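Local atomic coordinates of periplasmic His/Glu/Gln/Arg/opine family-binding protein (Silicibacter pomeroyi, PDB entry 3I6V), a protein that binds lysine and probably serves as the periplasmic solute-binding component of an ABC transporter for amino acids of the His/Glu/Gln/Arg/opine family. Residues T6-Y18 / C39-W53. Numbering follows the deposited sequence. Where two conformers were deposited one is given.
Sequences TVRMGTEGAYPPY and CKRAGLTCEWVKNDW. With LYS (lysine), chain B.
Val7, Met9 and Thr11 pair in parallel with Cys46, Trp48 and Lys50, joining strands 7-11 and 46-50 of one lobe of a family 3 periplasmic solute-binding fold. Helix 30-42 makes the beta-alpha-beta crossover between them, and strand 67-68 extends the sheet beyond 7-11. Six backbone hydrogen bonds, donors alternating between the strands, run from Val7 N–Thr45 O (2.9 Å) at one end to Asn51 N–Thr11 O (2.7 Å) at the other. Apolar contacts gather on the face carrying Val7 and Met9. In one of the two conformers of Val7, CG1 meets SG of Cys39 from the helix at 3.6 Å and CB of Cys46. Met9 bends at chi2 and chi3, bringing SD beside the same Cys39 sulfur, while its CB sits over one face of the Trp48 six-membered ring, 3.7 Å from the centroid, a CH-pi contact. Trp48 NE1 is held by Asp36 of the helix. On the other face Arg8 and Glu47 lie side by side, but the guanidinium turns to Asp66 in a salt bridge. At the pocket end the side-chain ammonium of the bound lysine donates to Glu12 OE1 and stands over the centre of the Tyr15 ring, 3.2 Å above the plane, in cation-pi geometry; Tyr18 CD1 lies against the opposite face. A leucine in place of Tyr15 would probably leave the lysine ammonium without its aromatic face, and Tyr18 without the ring it packs on. CE of the ligand rests over one face of Trp53. With CG anti to the backbone N (chi1 -173°) and the chain extended beyond it, Glu12 reaches into the pocket, OE1 on the ligand and OE2 taking Gln112 NE2; one water donates to OE2 at 2.6 Å and accepts from Trp53 N at 2.9 Å.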
ATOM      1  N   THR A   6      12.109 -17.794 -12.704  1.00 37.51           N
ATOM      2  CA  THR A   6      12.148 -17.031 -11.429  1.00 37.73           C
ATOM      3  C   THR A   6      11.441 -15.712 -11.644  1.00 35.81           C
ATOM      4  O   THR A   6      11.784 -14.950 -12.564  1.00 38.11           O
ATOM      5  CB  THR A   6      13.594 -16.727 -10.973  1.00 38.24           C
ATOM      6  OG1 THR A   6      14.361 -17.931 -11.015  1.00 42.82           O
ATOM      7  CG2 THR A   6      13.634 -16.191  -9.543  1.00 38.99           C
ATOM      8  N   VAL A   7      10.472 -15.423 -10.788  1.00 33.36           N
ATOM      9  CA  VAL A   7       9.764 -14.150 -10.866  0.50 31.48           C
ATOM     10  C   VAL A   7      10.354 -13.177  -9.847  1.00 30.88           C
ATOM     11  O   VAL A   7      10.470 -13.485  -8.660  1.00 31.34           O
ATOM     12  CB  VAL A   7       8.229 -14.302 -10.685  0.50 31.48           C
ATOM     13  CG1 VAL A   7       7.890 -14.908  -9.342  0.50 29.38           C
ATOM     14  CG2 VAL A   7       7.523 -12.950 -10.862  0.50 30.46           C
ATOM     15  N   ARG A   8      10.739 -12.005 -10.318  1.00 29.11           N
ATOM     16  CA  ARG A   8      11.254 -10.979  -9.432  1.00 27.30           C
ATOM     17  C   ARG A   8      10.061 -10.152  -8.886  1.00 26.35           C
ATOM     18  O   ARG A   8       9.353  -9.478  -9.656  1.00 26.00           O
ATOM     19  CB  ARG A   8      12.274 -10.144 -10.191  1.00 27.63           C
ATOM     20  CG  ARG A   8      13.636 -10.913 -10.441  1.00 29.53           C
ATOM     21  CD  ARG A   8      14.471 -10.135 -11.457  1.00 33.30           C
ATOM     22  NE  ARG A   8      13.610  -9.935 -12.631  1.00 39.39           N
ATOM     23  CZ  ARG A   8      13.810  -9.049 -13.604  1.00 41.26           C
ATOM     24  NH1 ARG A   8      12.921  -8.957 -14.589  1.00 39.95           N
ATOM     25  NH2 ARG A   8      14.886  -8.261 -13.596  1.00 41.18           N
ATOM     26  N   MET A   9       9.797 -10.297  -7.591  1.00 24.19           N
ATOM     27  CA  MET A   9       8.690  -9.618  -6.919  1.00 24.32           C
ATOM     28  C   MET A   9       9.186  -8.275  -6.391  1.00 23.73           C
ATOM     29  O   MET A   9      10.059  -8.245  -5.513  1.00 23.81           O
ATOM     30  CB  MET A   9       8.134 -10.496  -5.778  1.00 23.66           C
ATOM     31  CG  MET A   9       7.721 -11.914  -6.259  1.00 25.37           C
ATOM     32  SD  MET A   9       6.103 -12.065  -7.098  1.00 17.90           S
ATOM     33  CE  MET A   9       5.049 -11.867  -5.724  1.00 22.06           C
ATOM     34  N   GLY A  10       8.670  -7.177  -6.946  1.00 22.29           N
ATOM     35  CA  GLY A  10       9.069  -5.831  -6.535  1.00 22.34           C
ATOM     36  C   GLY A  10       8.167  -5.261  -5.435  1.00 23.38           C
ATOM     37  O   GLY A  10       6.932  -5.310  -5.537  1.00 22.20           O
ATOM     38  N   THR A  11       8.784  -4.698  -4.392  1.00 22.99           N
ATOM     39  CA  THR A  11       8.070  -4.064  -3.311  1.00 23.03           C
ATOM     40  C   THR A  11       8.837  -2.839  -2.822  1.00 24.45           C
ATOM     41  O   THR A  11      10.034  -2.650  -3.175  1.00 24.38           O
ATOM     42  CB  THR A  11       7.725  -5.056  -2.165  1.00 23.86           C
ATOM     43  OG1 THR A  11       6.717  -4.475  -1.323  1.00 24.82           O
ATOM     44  CG2 THR A  11       8.962  -5.453  -1.314  1.00 22.15           C
ATOM     45  N   GLU A  12       8.141  -2.000  -2.041  1.00 23.11           N
ATOM     46  CA  GLU A  12       8.714  -0.763  -1.544  1.00 24.21           C
ATOM     47  C   GLU A  12       9.662  -1.023  -0.344  1.00 24.16           C
ATOM     48  O   GLU A  12      10.674  -0.365  -0.221  1.00 23.70           O
ATOM     49  CB  GLU A  12       7.607   0.197  -1.106  1.00 23.50           C
ATOM     50  CG  GLU A  12       8.085   1.584  -0.733  1.00 23.24           C
ATOM     51  CD  GLU A  12       6.949   2.535  -0.268  1.00 25.05           C
ATOM     52  OE1 GLU A  12       5.789   2.094  -0.060  1.00 26.02           O
ATOM     53  OE2 GLU A  12       7.235   3.732  -0.091  1.00 25.33           O
ATOM     54  N   GLY A  13       9.282  -1.932   0.548  1.00 24.20           N
ATOM     55  CA  GLY A  13      10.106  -2.228   1.729  1.00 24.81           C
ATOM     56  C   GLY A  13      10.078  -1.123   2.779  1.00 25.49           C
ATOM     57  O   GLY A  13      11.001  -1.004   3.598  1.00 25.99           O
ATOM     58  N   ALA A  14       9.015  -0.327   2.785  1.00 24.74           N
ATOM     59  CA  ALA A  14       8.920   0.805   3.701  1.00 24.78           C
ATOM     60  C   ALA A  14       7.487   1.137   4.064  1.00 23.90           C
ATOM     61  O   ALA A  14       7.157   2.283   4.339  1.00 24.01           O
ATOM     62  CB  ALA A  14       9.656   2.042   3.110  1.00 24.32           C
ATOM     63  N   TYR A  15       6.628   0.128   4.100  1.00 23.26           N
ATOM     64  CA  TYR A  15       5.204   0.417   4.237  1.00 22.55           C
ATOM     65  C   TYR A  15       4.548  -0.593   5.164  1.00 22.87           C
ATOM     66  O   TYR A  15       3.692  -1.374   4.726  1.00 21.45           O
ATOM     67  CB  TYR A  15       4.559   0.408   2.824  1.00 22.63           C
ATOM     68  CG  TYR A  15       3.143   0.932   2.745  1.00 22.77           C
ATOM     69  CD1 TYR A  15       2.737   2.066   3.492  1.00 22.70           C
ATOM     70  CD2 TYR A  15       2.204   0.306   1.912  1.00 21.12           C
ATOM     71  CE1 TYR A  15       1.416   2.579   3.392  1.00 23.86           C
ATOM     72  CE2 TYR A  15       0.876   0.809   1.807  1.00 22.41           C
ATOM     73  CZ  TYR A  15       0.499   1.934   2.564  1.00 24.28           C
ATOM     74  OH  TYR A  15      -0.770   2.422   2.469  1.00 23.98           O
ATOM     75  N   PRO A  16       4.963  -0.605   6.469  1.00 23.04           N
ATOM     76  CA  PRO A  16       4.402  -1.618   7.371  1.00 22.78           C
ATOM     77  C   PRO A  16       2.908  -1.355   7.665  1.00 23.28           C
ATOM     78  O   PRO A  16       2.456  -0.199   7.711  1.00 23.18           O
ATOM     79  CB  PRO A  16       5.274  -1.478   8.659  1.00 23.50           C
ATOM     80  CG  PRO A  16       5.780  -0.068   8.612  1.00 24.62           C
ATOM     81  CD  PRO A  16       5.973   0.250   7.135  1.00 21.76           C
ATOM     82  N   PRO A  17       2.120  -2.406   7.854  1.00 22.76           N
ATOM     83  CA  PRO A  17       2.460  -3.791   7.891  1.00 24.00           C
ATOM     84  C   PRO A  17       2.353  -4.494   6.514  1.00 23.83           C
ATOM     85  O   PRO A  17       2.549  -5.712   6.454  1.00 23.38           O
ATOM     86  CB  PRO A  17       1.418  -4.353   8.879  1.00 24.30           C
ATOM     87  CG  PRO A  17       0.235  -3.505   8.692  1.00 24.18           C
ATOM     88  CD  PRO A  17       0.696  -2.186   8.161  1.00 24.39           C
ATOM     89  N   TYR A  18       2.044  -3.751   5.441  1.00 23.11           N
ATOM     90  CA  TYR A  18       1.992  -4.360   4.100  1.00 23.80           C
ATOM     91  C   TYR A  18       3.340  -4.968   3.703  1.00 23.83           C
ATOM     92  O   TYR A  18       3.428  -6.150   3.347  1.00 24.86           O
ATOM     93  CB  TYR A  18       1.632  -3.294   3.042  1.00 23.14           C
ATOM     94  CG  TYR A  18       0.291  -2.653   3.243  1.00 23.30           C
ATOM     95  CD1 TYR A  18       0.162  -1.498   4.026  1.00 25.00           C
ATOM     96  CD2 TYR A  18      -0.855  -3.186   2.640  1.00 24.58           C
ATOM     97  CE1 TYR A  18      -1.103  -0.873   4.217  1.00 25.57           C
ATOM     98  CE2 TYR A  18      -2.140  -2.574   2.809  1.00 25.31           C
ATOM     99  CZ  TYR A  18      -2.242  -1.418   3.584  1.00 29.44           C
ATOM    100  OH  TYR A  18      -3.471  -0.808   3.754  1.00 26.99           O
ATOM    101  N   CYS A  39       3.230 -17.460  -5.170  1.00 28.82           N
ATOM    102  CA  CYS A  39       4.193 -18.082  -6.042  1.00 30.37           C
ATOM    103  C   CYS A  39       4.221 -19.602  -5.846  1.00 31.58           C
ATOM    104  O   CYS A  39       4.416 -20.344  -6.800  1.00 31.61           O
ATOM    105  CB  CYS A  39       5.588 -17.524  -5.804  1.00 30.12           C
ATOM    106  SG  CYS A  39       5.853 -15.859  -6.479  1.00 30.66           S
ATOM    107  N   LYS A  40       4.087 -20.052  -4.604  1.00 32.39           N
ATOM    108  CA  LYS A  40       4.058 -21.482  -4.329  1.00 34.27           C
ATOM    109  C   LYS A  40       2.862 -22.122  -5.056  1.00 34.33           C
ATOM    110  O   LYS A  40       3.007 -23.155  -5.692  1.00 35.04           O
ATOM    111  CB  LYS A  40       3.972 -21.739  -2.828  1.00 34.72           C
ATOM    112  CG  LYS A  40       3.922 -23.227  -2.450  1.00 37.02           C
ATOM    113  CD  LYS A  40       3.719 -23.389  -0.954  1.00 40.26           C
ATOM    114  CE  LYS A  40       4.051 -24.839  -0.511  1.00 42.21           C
ATOM    115  NZ  LYS A  40       3.571 -25.016   0.867  1.00 43.37           N
ATOM    116  N   ARG A  41       1.701 -21.480  -4.977  1.00 34.23           N
ATOM    117  CA  ARG A  41       0.495 -22.018  -5.572  1.00 34.34           C
ATOM    118  C   ARG A  41       0.490 -21.941  -7.102  1.00 34.69           C
ATOM    119  O   ARG A  41      -0.156 -22.754  -7.747  1.00 35.26           O
ATOM    120  CB  ARG A  41      -0.728 -21.323  -5.008  1.00 34.31           C
ATOM    121  CG  ARG A  41      -1.123 -21.816  -3.650  1.00 33.99           C
ATOM    122  CD  ARG A  41      -2.123 -20.880  -3.085  1.00 32.70           C
ATOM    123  NE  ARG A  41      -2.537 -21.230  -1.735  1.00 33.86           N
ATOM    124  CZ  ARG A  41      -3.784 -21.505  -1.364  1.00 35.45           C
ATOM    125  NH1 ARG A  41      -4.771 -21.499  -2.250  1.00 35.53           N
ATOM    126  NH2 ARG A  41      -4.047 -21.805  -0.093  1.00 36.52           N
ATOM    127  N   ALA A  42       1.234 -20.989  -7.659  1.00 34.04           N
ATOM    128  CA  ALA A  42       1.374 -20.813  -9.110  1.00 34.43           C
ATOM    129  C   ALA A  42       2.474 -21.677  -9.699  1.00 34.35           C
ATOM    130  O   ALA A  42       2.613 -21.750 -10.918  1.00 34.44           O
ATOM    131  CB  ALA A  42       1.656 -19.320  -9.447  1.00 33.84           C
ATOM    132  N   GLY A  43       3.248 -22.333  -8.830  1.00 33.81           N
ATOM    133  CA  GLY A  43       4.408 -23.116  -9.240  1.00 33.20           C
ATOM    134  C   GLY A  43       5.585 -22.268  -9.694  1.00 33.31           C
ATOM    135  O   GLY A  43       6.333 -22.665 -10.575  1.00 33.00           O
ATOM    136  N   LEU A  44       5.768 -21.098  -9.088  1.00 33.17           N
ATOM    137  CA  LEU A  44       6.853 -20.208  -9.486  1.00 33.36           C
ATOM    138  C   LEU A  44       7.867 -20.074  -8.350  1.00 33.55           C
ATOM    139  O   LEU A  44       7.512 -20.130  -7.195  1.00 32.98           O
ATOM    140  CB  LEU A  44       6.281 -18.824  -9.848  1.00 33.39           C
ATOM    141  CG  LEU A  44       5.244 -18.818 -10.996  1.00 33.16           C
ATOM    142  CD1 LEU A  44       4.425 -17.570 -10.909  1.00 31.67           C
ATOM    143  CD2 LEU A  44       5.954 -18.907 -12.337  1.00 33.33           C
ATOM    144  N   THR A  45       9.123 -19.855  -8.666  1.00 35.11           N
ATOM    145  CA  THR A  45      10.072 -19.544  -7.600  1.00 37.53           C
ATOM    146  C   THR A  45      10.279 -18.032  -7.629  1.00 38.01           C
ATOM    147  O   THR A  45      10.312 -17.405  -8.699  1.00 39.04           O
ATOM    148  CB  THR A  45      11.407 -20.272  -7.804  1.00 37.93           C
ATOM    149  OG1 THR A  45      11.910 -19.910  -9.091  1.00 40.67           O
ATOM    150  CG2 THR A  45      11.208 -21.785  -7.768  1.00 37.79           C
ATOM    151  N   CYS A  46      10.386 -17.423  -6.465  1.00 37.74           N
ATOM    152  CA  CYS A  46      10.535 -15.996  -6.477  1.00 38.14           C
ATOM    153  C   CYS A  46      11.756 -15.456  -5.766  1.00 36.93           C
ATOM    154  O   CYS A  46      12.358 -16.116  -4.924  1.00 36.46           O
ATOM    155  CB  CYS A  46       9.273 -15.318  -5.979  1.00 38.93           C
ATOM    156  SG  CYS A  46       8.935 -15.524  -4.253  1.00 43.36           S
ATOM    157  N   GLU A  47      12.091 -14.235  -6.142  1.00 35.22           N
ATOM    158  CA  GLU A  47      13.173 -13.498  -5.570  1.00 34.61           C
ATOM    159  C   GLU A  47      12.598 -12.094  -5.304  1.00 32.84           C
ATOM    160  O   GLU A  47      11.856 -11.542  -6.127  1.00 32.53           O
ATOM    161  CB  GLU A  47      14.314 -13.503  -6.586  1.00 35.28           C
ATOM    162  CG  GLU A  47      15.162 -12.268  -6.656  1.00 40.37           C
ATOM    163  CD  GLU A  47      16.128 -12.296  -7.844  1.00 48.28           C
ATOM    164  OE1 GLU A  47      16.372 -13.401  -8.377  1.00 49.68           O
ATOM    165  OE2 GLU A  47      16.624 -11.205  -8.254  1.00 51.08           O
ATOM    166  N   TRP A  48      12.893 -11.543  -4.146  1.00 30.26           N
ATOM    167  CA  TRP A  48      12.338 -10.254  -3.745  1.00 29.06           C
ATOM    168  C   TRP A  48      13.252  -9.101  -4.097  1.00 28.61           C
ATOM    169  O   TRP A  48      14.471  -9.190  -3.895  1.00 27.83           O
ATOM    170  CB  TRP A  48      12.014 -10.272  -2.264  1.00 28.61           C
ATOM    171  CG  TRP A  48      10.843 -11.104  -2.007  1.00 27.89           C
ATOM    172  CD1 TRP A  48      10.825 -12.447  -1.711  1.00 28.79           C
ATOM    173  CD2 TRP A  48       9.487 -10.684  -2.072  1.00 27.31           C
ATOM    174  NE1 TRP A  48       9.521 -12.879  -1.562  1.00 29.90           N
ATOM    175  CE2 TRP A  48       8.679 -11.816  -1.787  1.00 28.29           C
ATOM    176  CE3 TRP A  48       8.871  -9.464  -2.343  1.00 26.71           C
ATOM    177  CZ2 TRP A  48       7.284 -11.753  -1.745  1.00 26.32           C
ATOM    178  CZ3 TRP A  48       7.482  -9.398  -2.288  1.00 27.83           C
ATOM    179  CH2 TRP A  48       6.705 -10.539  -2.002  1.00 26.02           C
ATOM    180  N   VAL A  49      12.673  -8.027  -4.636  1.00 26.93           N
ATOM    181  CA  VAL A  49      13.442  -6.838  -5.046  1.00 26.07           C
ATOM    182  C   VAL A  49      12.821  -5.614  -4.382  1.00 26.55           C
ATOM    183  O   VAL A  49      11.590  -5.452  -4.397  1.00 25.92           O
ATOM    184  CB  VAL A  49      13.514  -6.653  -6.593  1.00 26.33           C
ATOM    185  CG1 VAL A  49      14.431  -5.449  -6.988  1.00 24.63           C
ATOM    186  CG2 VAL A  49      14.039  -7.934  -7.257  1.00 27.93           C
ATOM    187  N   LYS A  50      13.667  -4.780  -3.764  1.00 25.80           N
ATOM    188  CA  LYS A  50      13.218  -3.571  -3.092  1.00 25.93           C
ATOM    189  C   LYS A  50      13.349  -2.430  -4.063  1.00 24.98           C
ATOM    190  O   LYS A  50      14.361  -2.312  -4.720  1.00 24.32           O
ATOM    191  CB  LYS A  50      14.077  -3.304  -1.841  1.00 26.57           C
ATOM    192  CG  LYS A  50      13.814  -1.967  -1.154  1.00 30.13           C
ATOM    193  CD  LYS A  50      14.833  -1.768  -0.004  1.00 36.43           C
ATOM    194  CE  LYS A  50      14.979  -0.280   0.368  1.00 42.65           C
ATOM    195  NZ  LYS A  50      14.076   0.078   1.477  1.00 43.59           N
ATOM    196  N   ASN A  51      12.332  -1.580  -4.170  1.00 24.56           N
ATOM    197  CA  ASN A  51      12.443  -0.418  -5.039  1.00 24.65           C
ATOM    198  C   ASN A  51      11.695   0.743  -4.403  1.00 25.36           C
ATOM    199  O   ASN A  51      10.636   0.516  -3.829  1.00 26.15           O
ATOM    200  CB  ASN A  51      11.845  -0.731  -6.442  1.00 25.31           C
ATOM    201  CG  ASN A  51      12.267   0.273  -7.485  1.00 23.05           C
ATOM    202  OD1 ASN A  51      13.195   0.025  -8.239  1.00 25.73           O
ATOM    203  ND2 ASN A  51      11.624   1.423  -7.514  1.00 23.44           N
ATOM    204  N   ASP A  52      12.214   1.973  -4.511  1.00 24.89           N
ATOM    205  CA  ASP A  52      11.521   3.115  -3.916  1.00 25.40           C
ATOM    206  C   ASP A  52      10.161   3.291  -4.635  1.00 24.37           C
ATOM    207  O   ASP A  52      10.015   2.988  -5.840  1.00 21.81           O
ATOM    208  CB  ASP A  52      12.330   4.432  -4.056  1.00 26.61           C
ATOM    209  CG  ASP A  52      13.667   4.420  -3.255  1.00 30.06           C
ATOM    210  OD1 ASP A  52      14.538   5.240  -3.576  1.00 37.38           O
ATOM    211  OD2 ASP A  52      13.850   3.602  -2.332  1.00 34.27           O
ATOM    212  N   TRP A  53       9.205   3.806  -3.877  1.00 23.67           N
ATOM    213  CA  TRP A  53       7.848   4.041  -4.369  1.00 23.81           C
ATOM    214  C   TRP A  53       7.805   4.960  -5.586  1.00 24.58           C
ATOM    215  O   TRP A  53       7.135   4.636  -6.568  1.00 23.28           O
ATOM    216  CB  TRP A  53       6.964   4.577  -3.242  1.00 23.45           C
ATOM    217  CG  TRP A  53       5.549   4.809  -3.706  1.00 24.45           C
ATOM    218  CD1 TRP A  53       5.015   5.997  -4.116  1.00 24.66           C
ATOM    219  CD2 TRP A  53       4.530   3.817  -3.894  1.00 22.99           C
ATOM    220  NE1 TRP A  53       3.706   5.817  -4.506  1.00 24.48           N
ATOM    221  CE2 TRP A  53       3.382   4.488  -4.374  1.00 24.68           C
ATOM    222  CE3 TRP A  53       4.462   2.423  -3.657  1.00 24.68           C
ATOM    223  CZ2 TRP A  53       2.175   3.822  -4.635  1.00 21.69           C
ATOM    224  CZ3 TRP A  53       3.260   1.753  -3.911  1.00 22.35           C
ATOM    225  CH2 TRP A  53       2.131   2.454  -4.388  1.00 19.92           C
TER
HETATM  226  N   LYS B   1      -2.982   2.459  -1.744  1.00 19.25           N
HETATM  227  CA  LYS B   1      -2.509   3.863  -1.980  1.00 19.15           C
HETATM  228  C   LYS B   1      -2.119   4.070  -3.426  1.00 19.85           C
HETATM  229  O   LYS B   1      -2.075   3.085  -4.177  1.00 20.69           O
HETATM  230  CB  LYS B   1      -1.310   4.192  -1.055  1.00 18.75           C
HETATM  231  CG  LYS B   1      -0.029   3.412  -1.352  1.00 17.98           C
HETATM  232  CD  LYS B   1       1.076   3.781  -0.302  1.00 20.74           C
HETATM  233  CE  LYS B   1       2.455   3.080  -0.588  1.00 20.73           C
HETATM  234  NZ  LYS B   1       3.461   3.402   0.549  1.00 20.25           N
HETATM  235  OXT LYS B   1      -1.820   5.220  -3.858  1.00 20.47           O
HETATM  236  O   HOH W   1       9.587   4.425  -1.055  1.00 24.95           O